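Side-chain contacts in hypothetical protein PH0495 (Pyrococcus horikoshii, PDB 1X3L), which catalyses the ATP-dependent phosphorylation of D-glycerate to 2-phosphoglycerate, and also accepts other nucleotides or pyrophosphate as phosphate donor: residues Cys272-Ile275 with Ala276-Ala279; Glu294-Ala297 with Lys298-Gly301; Ala408-Val412 with Gly413-Phe417. One frame throughout, in Å; residues are numbered along the deposited sequence.

Contact 1: Cys272-Ile275 with Ala276-Ala279; sequences CEAI and AREA
Two torsions lay the Arg277 side chain back along the preceding turn, beside Glu273 and Ala274. Its CG stands opposite the backbone N (chi1 -177°), and the chain then bends at chi3 (-65°). The guanidinium group thus has Glu273 O over one of its faces. NH1 lies 3.6 Å from Ala274 CA, an oblique approach. The carbonyl oxygen of Glu273 is already engaged, since Arg277 N donates to it at 2.9 Å. The Glu273 carboxylate does not reach the arginine: Glu273 OE1 and Arg277 NH2 are 5.0 Å apart, so any attraction between the charges is probably modest.

Regular helical bonds, each spanning four residues, join the rest of the two turns. Ala276 N donates to Cys272 O (3.0 Å), Glu278 N to Ala274 O (3.2 Å) and Ala279 N to Ile275 O (2.9 Å). Ala276 and Ala279 have small side chains that touch Ala286 of strand 285-290.

Both segments belong to the amphipathic helix 268-281, which follows strand 260-266 of the parallel sheet in the chain and packs on the mixed sheet. Cys272, Ile275 and Ala279 face the mixed sheet. Besides Ala286, they touch Val325, Val323, Ile428 and Ile430, in strands 322-328 and 427-435. Ala274 and Ile275 also meet helix 6-20, at Ala20 and Ala17. Arg277 is exposed.

Glu278 starts out with the same first torsion as Arg277, but it bends at chi2 (54°) and heads away from the preceding turn. Its OE2 forms a salt bridge with Arg12 of helix 6-20.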
loop_
_atom_site.group_PDB
_atom_site.type_symbol
_atom_site.label_atom_id
_atom_site.label_comp_id
_atom_site.label_asym_id
_atom_site.label_seq_id
_atom_site.Cartn_x
_atom_site.Cartn_y
_atom_site.Cartn_z
ATOM N N CYS A 272 9.352 -7.294 3.016
ATOM C CA CYS A 272 10.098 -8.477 2.582
ATOM C C CYS A 272 11.539 -8.404 3.096
ATOM O O CYS A 272 12.142 -9.423 3.437
ATOM C CB CYS A 272 10.102 -8.580 1.052
ATOM S SG CYS A 272 8.495 -9.049 0.314
ATOM N N GLU A 273 12.084 -7.193 3.154
ATOM C CA GLU A 273 13.445 -7.007 3.629
ATOM C C GLU A 273 13.491 -7.270 5.133
ATOM O O GLU A 273 14.462 -7.836 5.642
ATOM C CB GLU A 273 13.934 -5.593 3.294
ATOM C CG GLU A 273 13.976 -5.338 1.789
ATOM C CD GLU A 273 14.336 -3.904 1.424
ATOM O OE1 GLU A 273 14.099 -2.994 2.246
ATOM O OE2 GLU A 273 14.837 -3.685 0.300
ATOM N N ALA A 274 12.432 -6.876 5.837
ATOM C CA ALA A 274 12.355 -7.110 7.274
ATOM C C ALA A 274 12.358 -8.616 7.526
ATOM O O ALA A 274 12.940 -9.088 8.503
ATOM C CB ALA A 274 11.088 -6.478 7.851
ATOM N N ILE A 275 11.705 -9.366 6.640
ATOM C CA ILE A 275 11.647 -10.826 6.751
ATOM C C ILE A 275 13.025 -11.441 6.512
ATOM O O ILE A 275 13.488 -12.283 7.289
ATOM C CB ILE A 275 10.672 -11.443 5.712
ATOM C CG1 ILE A 275 9.222 -11.105 6.074
ATOM C CG2 ILE A 275 10.852 -12.952 5.656
ATOM C CD1 ILE A 275 8.211 -11.544 5.003
ATOM N N ALA A 276 13.668 -11.022 5.425
ATOM C CA ALA A 276 14.986 -11.537 5.056
ATOM C C ALA A 276 16.037 -11.233 6.123
ATOM O O ALA A 276 16.921 -12.045 6.384
ATOM C CB ALA A 276 15.419 -10.945 3.712
ATOM N N ARG A 277 15.930 -10.057 6.728
ATOM C CA ARG A 277 16.857 -9.629 7.767
ATOM C C ARG A 277 16.729 -10.515 9.009
ATOM O O ARG A 277 17.729 -10.965 9.567
ATOM C CB ARG A 277 16.578 -8.164 8.119
ATOM C CG ARG A 277 17.523 -7.547 9.140
ATOM C CD ARG A 277 17.204 -6.056 9.361
ATOM N NE ARG A 277 17.437 -5.259 8.154
ATOM C CZ ARG A 277 16.483 -4.745 7.375
ATOM N NH1 ARG A 277 15.197 -4.926 7.661
ATOM N NH2 ARG A 277 16.821 -4.053 6.294
ATOM N N GLU A 278 15.497 -10.769 9.440
ATOM C CA GLU A 278 15.265 -11.607 10.614
ATOM C C GLU A 278 15.669 -13.050 10.297
ATOM O O GLU A 278 16.266 -13.733 11.130
ATOM C CB GLU A 278 13.790 -11.535 11.026
ATOM C CG GLU A 278 13.411 -12.334 12.266
ATOM C CD GLU A 278 14.260 -11.994 13.478
ATOM O OE1 GLU A 278 14.684 -10.830 13.610
ATOM O OE2 GLU A 278 14.494 -12.895 14.310
ATOM N N ALA A 279 15.356 -13.501 9.086
ATOM C CA ALA A 279 15.704 -14.854 8.671
ATOM C C ALA A 279 17.213 -15.059 8.796
ATOM O O ALA A 279 17.669 -16.085 9.298
ATOM C CB ALA A 279 15.263 -15.098 7.237
#

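Contact 2: Glu294-Ala297 with Lys298-Gly301; sequences EGEA and KDAG
The backbone turns from loop into helix at Glu296, the N-cap residue, whose O accepts from Ala300 N at 3.0 Å while Ala297 O accepts from Gly301 N at the same distance.

The Glu296 side chain curls back over the helix start. Its CG is anti to the backbone N (chi1 -163°), and the chain bends at chi2 (63°). This brings OE2 within 2.7 Å of water 1, which donates to it. The same water accepts from Lys298 N at 2.9 Å. The glutamate side chain therefore reaches a first-turn N-H through water 1. Its other oxygen, OE1, is hydrogen-bonded to Thr333 OG1, so both ends of the carboxylate have partners.

Asp299 lies beside the stem of Glu296, not its head. Asp299 OD2 comes to 3.2 Å from Glu296 CB and also touches CG. The two carboxylate planes are 74° apart, and Glu296 OE1 and Asp299 OD2 stay 5.4 Å from each other. Ala297 and Ala300 are buried, and both touch Thr330. Ala297 also packs against Pro343 and Ile347 of helix 343-351, and its backbone is hydrogen-bonded to that of Thr331.

Two acidic side chains thus sit at the N-terminal end of helix 297-314. The helix N terminus would probably stabilise their negative charge. The like charges are likely to repel each other somewhat, and the bonds from Thr333 and water 1 to Glu296 probably help to offset this.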
loop_
_atom_site.group_PDB
_atom_site.type_symbol
_atom_site.label_atom_id
_atom_site.label_comp_id
_atom_site.label_asym_id
_atom_site.label_seq_id
_atom_site.Cartn_x
_atom_site.Cartn_y
_atom_site.Cartn_z
ATOM N N GLU A 294 2.349 -11.402 -9.497
ATOM C CA GLU A 294 0.967 -11.188 -9.906
ATOM C C GLU A 294 0.537 -12.423 -10.686
ATOM O O GLU A 294 1.381 -13.131 -11.234
ATOM C CB GLU A 294 0.859 -9.930 -10.779
ATOM C CG GLU A 294 1.136 -8.637 -10.015
ATOM C CD GLU A 294 1.143 -7.405 -10.909
ATOM O OE1 GLU A 294 2.016 -7.311 -11.802
ATOM O OE2 GLU A 294 0.274 -6.528 -10.713
ATOM N N GLY A 295 -0.764 -12.686 -10.739
ATOM C CA GLY A 295 -1.243 -13.857 -11.454
ATOM C C GLY A 295 -2.175 -14.710 -10.607
ATOM O O GLY A 295 -2.545 -14.324 -9.500
ATOM N N GLU A 296 -2.547 -15.872 -11.131
ATOM C CA GLU A 296 -3.459 -16.785 -10.446
ATOM C C GLU A 296 -2.840 -17.408 -9.193
ATOM O O GLU A 296 -1.762 -18.010 -9.241
ATOM C CB GLU A 296 -3.902 -17.893 -11.412
ATOM C CG GLU A 296 -5.141 -18.678 -10.974
ATOM C CD GLU A 296 -6.389 -17.804 -10.880
ATOM O OE1 GLU A 296 -6.476 -16.802 -11.622
ATOM O OE2 GLU A 296 -7.287 -18.123 -10.078
ATOM N N ALA A 297 -3.542 -17.259 -8.074
ATOM C CA ALA A 297 -3.095 -17.785 -6.788
ATOM C C ALA A 297 -2.719 -19.262 -6.815
ATOM O O ALA A 297 -1.618 -19.633 -6.409
ATOM C CB ALA A 297 -4.175 -17.547 -5.731
ATOM N N LYS A 298 -3.640 -20.103 -7.280
ATOM C CA LYS A 298 -3.410 -21.547 -7.343
ATOM C C LYS A 298 -2.079 -21.884 -8.014
ATOM O O LYS A 298 -1.299 -22.708 -7.526
ATOM C CB LYS A 298 -4.550 -22.222 -8.114
ATOM C CG LYS A 298 -4.288 -23.676 -8.480
ATOM C CD LYS A 298 -5.325 -24.181 -9.479
ATOM C CE LYS A 298 -4.958 -25.550 -10.038
ATOM N NZ LYS A 298 -4.968 -26.624 -9.005
ATOM N N ASP A 299 -1.828 -21.230 -9.138
ATOM C CA ASP A 299 -0.610 -21.443 -9.899
ATOM C C ASP A 299 0.630 -20.889 -9.196
ATOM O O ASP A 299 1.714 -21.469 -9.295
ATOM C CB ASP A 299 -0.816 -20.854 -11.293
ATOM C CG ASP A 299 -1.976 -21.536 -12.022
ATOM O OD1 ASP A 299 -1.810 -22.709 -12.420
ATOM O OD2 ASP A 299 -3.057 -20.925 -12.165
ATOM N N ALA A 300 0.478 -19.785 -8.469
ATOM C CA ALA A 300 1.613 -19.233 -7.733
ATOM C C ALA A 300 2.045 -20.284 -6.707
ATOM O O ALA A 300 3.235 -20.477 -6.458
ATOM C CB ALA A 300 1.219 -17.932 -7.033
ATOM N N GLY A 301 1.068 -20.982 -6.128
ATOM C CA GLY A 301 1.376 -22.014 -5.149
ATOM C C GLY A 301 2.105 -23.198 -5.774
ATOM O O GLY A 301 2.992 -23.801 -5.161
HETATM O O HOH W 1 -6.327 -19.304 -7.857
#

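Contact 3: Ala408-Val412 with Gly413-Phe417; sequences ALKKV and GGLLF
Leu415 CD2 rests on Leu409 CB at 3.6 Å, and the two leucine side chains slant across each other. The other branch of Leu415 goes to the neighbouring residue: CD1 lies 3.9 Å from Lys410 CB. Leu415 CG stands opposite its own carbonyl carbon (chi1 -71°), which sets one methyl against Leu409 and the other against Lys410. An alanine in place of Leu415 would lack both methyls and is likely to leave a gap beside Leu409 CB and the stem of Lys410.

The backbone behind this apolar contact is a helix C-cap resembling a Schellman motif. Gly414 N donates to Leu409 O at 2.8 Å, spanning five residues. Val412 N reaches the same oxygen at 3.2 Å, from the opposite face of the carbonyl plane. Water 2 also donates to Leu409 O and accepts from Leu415 N. The second bond of a classical Schellman motif is not made directly. Instead water 3 donates to Lys410 O (2.7 Å) and accepts weakly from Gly413 N. Gly413 has a positive phi (64°), as the residue that reverses the chain here usually does. At Gly414 a CB would run into Leu409 CD2, so glycine suits the tight turn.

Lys410 NZ forms a salt bridge with Glu407, one turn earlier. Val412 packs on Thr385, Lys388 and Leu389 of helix 385-391. Leu409 and Leu415 both lean on Gln345 of helix 343-351. Past the turn, the chain enters strand 415-416 at the edge of the mixed sheet, where Leu416 makes backbone hydrogen bonds with Ala377 and Gly378.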
loop_
_atom_site.group_PDB
_atom_site.type_symbol
_atom_site.label_atom_id
_atom_site.label_comp_id
_atom_site.label_asym_id
_atom_site.label_seq_id
_atom_site.Cartn_x
_atom_site.Cartn_y
_atom_site.Cartn_z
ATOM N N ALA A 408 -10.858 -26.400 3.659
ATOM C CA ALA A 408 -9.846 -27.450 3.730
ATOM C C ALA A 408 -8.781 -27.082 4.753
ATOM O O ALA A 408 -8.457 -27.877 5.634
ATOM C CB ALA A 408 -9.203 -27.672 2.359
ATOM N N LEU A 409 -8.242 -25.873 4.627
ATOM C CA LEU A 409 -7.207 -25.403 5.542
ATOM C C LEU A 409 -7.707 -25.383 6.982
ATOM O O LEU A 409 -6.949 -25.657 7.910
ATOM C CB LEU A 409 -6.743 -23.999 5.145
ATOM C CG LEU A 409 -5.989 -23.876 3.810
ATOM C CD1 LEU A 409 -5.693 -22.407 3.530
ATOM C CD2 LEU A 409 -4.689 -24.688 3.867
ATOM N N LYS A 410 -8.986 -25.064 7.153
ATOM C CA LYS A 410 -9.600 -24.997 8.474
ATOM C C LYS A 410 -9.519 -26.311 9.251
ATOM O O LYS A 410 -9.434 -26.308 10.478
ATOM C CB LYS A 410 -11.073 -24.581 8.348
ATOM C CG LYS A 410 -11.803 -24.446 9.681
ATOM C CD LYS A 410 -13.229 -23.913 9.510
ATOM C CE LYS A 410 -14.161 -24.958 8.912
ATOM N NZ LYS A 410 -15.530 -24.409 8.670
ATOM N N LYS A 411 -9.531 -27.429 8.534
ATOM C CA LYS A 411 -9.510 -28.746 9.167
ATOM C C LYS A 411 -8.141 -29.301 9.525
ATOM O O LYS A 411 -8.041 -30.265 10.281
ATOM C CB LYS A 411 -10.237 -29.749 8.272
ATOM C CG LYS A 411 -11.662 -29.340 7.938
ATOM C CD LYS A 411 -12.350 -30.395 7.108
ATOM C CE LYS A 411 -13.783 -30.003 6.801
ATOM N NZ LYS A 411 -14.451 -31.044 5.964
ATOM N N VAL A 412 -7.084 -28.700 8.994
ATOM C CA VAL A 412 -5.739 -29.177 9.276
ATOM C C VAL A 412 -4.847 -28.104 9.900
ATOM O O VAL A 412 -3.620 -28.174 9.814
ATOM C CB VAL A 412 -5.077 -29.723 7.993
ATOM C CG1 VAL A 412 -5.822 -30.975 7.517
ATOM C CG2 VAL A 412 -5.095 -28.665 6.907
ATOM N N GLY A 413 -5.474 -27.116 10.530
ATOM C CA GLY A 413 -4.735 -26.041 11.171
ATOM C C GLY A 413 -3.940 -25.192 10.202
ATOM O O GLY A 413 -2.907 -24.634 10.567
ATOM N N GLY A 414 -4.440 -25.070 8.976
ATOM C CA GLY A 414 -3.740 -24.311 7.954
ATOM C C GLY A 414 -4.154 -22.870 7.739
ATOM O O GLY A 414 -3.620 -22.206 6.854
ATOM N N LEU A 415 -5.102 -22.377 8.527
ATOM C CA LEU A 415 -5.531 -20.995 8.383
ATOM C C LEU A 415 -4.665 -20.074 9.226
ATOM O O LEU A 415 -4.244 -20.432 10.324
ATOM C CB LEU A 415 -6.993 -20.825 8.804
ATOM C CG LEU A 415 -8.045 -21.426 7.870
ATOM C CD1 LEU A 415 -9.435 -21.081 8.391
ATOM C CD2 LEU A 415 -7.859 -20.857 6.459
ATOM N N LEU A 416 -4.394 -18.888 8.696
ATOM C CA LEU A 416 -3.609 -17.899 9.413
ATOM C C LEU A 416 -4.518 -16.711 9.699
ATOM O O LEU A 416 -5.011 -16.067 8.773
ATOM C CB LEU A 416 -2.417 -17.435 8.573
ATOM C CG LEU A 416 -1.508 -16.443 9.309
ATOM C CD1 LEU A 416 -0.824 -17.160 10.472
ATOM C CD2 LEU A 416 -0.474 -15.871 8.366
ATOM N N PHE A 417 -4.754 -16.445 10.981
ATOM C CA PHE A 417 -5.589 -15.326 11.410
ATOM C C PHE A 417 -4.723 -14.298 12.113
ATOM O O PHE A 417 -4.103 -14.602 13.127
ATOM C CB PHE A 417 -6.654 -15.793 12.400
ATOM C CG PHE A 417 -7.764 -16.575 11.781
ATOM C CD1 PHE A 417 -8.906 -15.932 11.317
ATOM C CD2 PHE A 417 -7.680 -17.958 11.675
ATOM C CE1 PHE A 417 -9.955 -16.656 10.757
ATOM C CE2 PHE A 417 -8.721 -18.692 11.118
ATOM C CZ PHE A 417 -9.863 -18.039 10.657
HETATM O O HOH W 2 -6.936 -23.873 10.567
HETATM O O HOH W 3 -7.799 -27.301 12.367
#

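How the contacts relate
The three contacts are local and follow one another along the chain; none nests in or crosses another. Contact 1 lies within helix 268-281, closes no loop, and joins helix 6-20 to one face of the mixed sheet. Contact 2 comes next, where the loop after strand 292-293 becomes helix 297-314. It closes no long loop, and sets the start of that helix beside helix 343-351. Contact 3 closes the tight turn from helix 405-411 into strand 415-416, an outer strand of the mixed sheet. Contacts 2 and 3 have centres about 19 Å apart, and both pack on helix 343-351. Contact 1 is more distant, its centre about 23 Å from that of contact 2.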